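Local coordinates for peptidase (Pseudomonas aeruginosa, PDB 5LOX), which probably acts as a peptidase of the Ntn-hydrolase clan, an ancestral relative of proteasome beta subunits that builds a helical assembly, at residues 69-74 with 83-88. The protein carries 3 engineered substitutions. Numbering follows the deposited sequence.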
loop_
_atom_site.group_PDB
_atom_site.type_symbol
_atom_site.label_atom_id
_atom_site.label_comp_id
_atom_site.label_asym_id
_atom_site.label_seq_id
_atom_site.Cartn_x
_atom_site.Cartn_y
_atom_site.Cartn_z
ATOM N N ASP A 69 -44.580 38.780 -110.008
ATOM C CA ASP A 69 -45.916 38.539 -110.606
ATOM C C ASP A 69 -46.692 37.449 -109.841
ATOM O O ASP A 69 -46.430 36.260 -110.007
ATOM C CB ASP A 69 -45.803 38.177 -112.102
ATOM N N GLY A 70 -47.613 37.861 -108.978
ATOM C CA GLY A 70 -48.356 36.934 -108.123
ATOM C C GLY A 70 -48.871 37.712 -106.934
ATOM O O GLY A 70 -48.688 38.923 -106.875
ATOM N N ALA A 71 -49.526 37.045 -105.990
ATOM C CA ALA A 71 -50.113 37.734 -104.821
ATOM C C ALA A 71 -49.089 38.569 -104.051
ATOM O O ALA A 71 -48.032 38.070 -103.676
ATOM C CB ALA A 71 -50.774 36.733 -103.887
ATOM N N SER A 72 -49.411 39.843 -103.833
ATOM C CA SER A 72 -48.528 40.759 -103.122
ATOM C C SER A 72 -49.309 41.914 -102.542
ATOM O O SER A 72 -50.375 42.232 -103.036
ATOM C CB SER A 72 -47.516 41.372 -104.077
ATOM O OG SER A 72 -47.951 42.655 -104.503
ATOM N N LEU A 73 -48.734 42.591 -101.551
ATOM C CA LEU A 73 -49.402 43.736 -100.951
ATOM C C LEU A 73 -49.746 44.857 -101.924
ATOM O O LEU A 73 -50.475 45.767 -101.544
ATOM C CB LEU A 73 -48.557 44.328 -99.834
ATOM C CG LEU A 73 -48.443 43.551 -98.536
ATOM C CD1 LEU A 73 -47.520 44.300 -97.590
ATOM C CD2 LEU A 73 -49.793 43.339 -97.879
ATOM N N LEU A 74 -49.216 44.839 -103.148
ATOM C CA LEU A 74 -49.547 45.893 -104.103
ATOM C C LEU A 74 -50.684 45.599 -105.052
ATOM O O LEU A 74 -51.136 46.523 -105.714
ATOM C CB LEU A 74 -48.332 46.291 -104.924
ATOM C CG LEU A 74 -47.225 47.013 -104.164
ATOM C CD1 LEU A 74 -46.115 47.375 -105.142
ATOM C CD2 LEU A 74 -47.688 48.246 -103.392
ATOM N N THR A 83 -54.448 41.882 -95.094
ATOM C CA THR A 83 -54.305 41.305 -93.760
ATOM C C THR A 83 -54.190 39.801 -93.902
ATOM O O THR A 83 -53.367 39.163 -93.265
ATOM C CB THR A 83 -55.511 41.678 -92.873
ATOM O OG1 THR A 83 -55.621 43.114 -92.776
ATOM C CG2 THR A 83 -55.373 41.092 -91.499
ATOM N N ALA A 84 -55.066 39.236 -94.730
ATOM C CA ALA A 84 -55.092 37.788 -94.939
ATOM C C ALA A 84 -53.763 37.329 -95.508
ATOM O O ALA A 84 -53.279 36.258 -95.160
ATOM C CB ALA A 84 -56.244 37.402 -95.862
ATOM N N LEU A 85 -53.195 38.140 -96.393
ATOM C CA LEU A 85 -51.941 37.788 -97.044
ATOM C C LEU A 85 -50.798 37.791 -96.043
ATOM O O LEU A 85 -49.982 36.882 -96.032
ATOM C CB LEU A 85 -51.624 38.728 -98.188
ATOM C CG LEU A 85 -50.269 38.437 -98.849
ATOM C CD1 LEU A 85 -50.214 37.050 -99.473
ATOM C CD2 LEU A 85 -49.958 39.499 -99.902
ATOM N N VAL A 86 -50.785 38.785 -95.165
ATOM C CA VAL A 86 -49.794 38.818 -94.115
ATOM C C VAL A 86 -49.899 37.537 -93.288
ATOM O O VAL A 86 -48.910 36.864 -93.058
ATOM C CB VAL A 86 -49.974 40.052 -93.218
ATOM C CG1 VAL A 86 -49.030 39.996 -92.026
ATOM C CG2 VAL A 86 -49.707 41.302 -94.018
ATOM N N ALA A 87 -51.109 37.212 -92.838
ATOM C CA ALA A 87 -51.339 36.009 -92.046
ATOM C C ALA A 87 -50.863 34.760 -92.784
ATOM O O ALA A 87 -50.169 33.920 -92.234
ATOM C CB ALA A 87 -52.818 35.899 -91.699
ATOM N N GLU A 88 -51.303 34.634 -94.029
ATOM C CA GLU A 88 -50.889 33.550 -94.919
ATOM C C GLU A 88 -49.369 33.421 -94.905
ATOM O O GLU A 88 -48.819 32.333 -94.777
ATOM C CB GLU A 88 -51.466 33.836 -96.329
ATOM C CG GLU A 88 -50.815 33.142 -97.522
ATOM C CD GLU A 88 -51.233 31.696 -97.662
ATOM O OE1 GLU A 88 -51.751 31.111 -96.659
ATOM O OE2 GLU A 88 -51.034 31.140 -98.767
#
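Leu85 meets Ala71, Ser72 and Leu73 where the loop that joins helix 52-66 to helix 79-97 folds back on the second of these helices. The pair belongs to the helical layer on the sheet containing strands 109-117 and 123-127, in the alpha-beta-beta-alpha sandwich of proteasome-like Ntn hydrolases. No hydrogen bond links the two segments, and the 171 Å² buried between them comes from van der Waals contact, methyl on peptide and methyl on methyl.

Along helix 79-97, Thr83 comes first and faces away from the loop: its side chain touches Val113, Tyr125 and Ile127 of the sheet, while OG1 bonds to Val79 O one turn earlier. Leu85 then points at the loop. Its CG is anti to the backbone N (chi1 177°), carrying the branch outward, and Leu85 CD2 lies over the face of the Ser72-Leu73 peptide group, 3.6 Å from Ser72 C and nearly along the normal to that plane. Leu85 CD2 carries most of the contacts, also meeting Ala71 C at 4.3 Å, Leu73 N at 3.7 Å and Leu73 CD2 at 4.3 Å, while Leu85 CD1 adds the one to Ala71 CB at 4.5 Å. The peptide beneath Leu85 CD2 is part of an ST turn, in which Leu74 N donates to Ser72 OG over 2.9 Å at 156°; OG also bonds to Asn75 OD1, giving the hydroxyl two partners.

Val86, next in sequence, is buried and extends the contact inward. Its side chain touches Leu62 of helix 52-66 and Phe111, Val113 and Ile127, bringing loop, both helices and sheet together, and on the loop side Val86 CG2 approaches Leu73 CD2 to 4.4 Å.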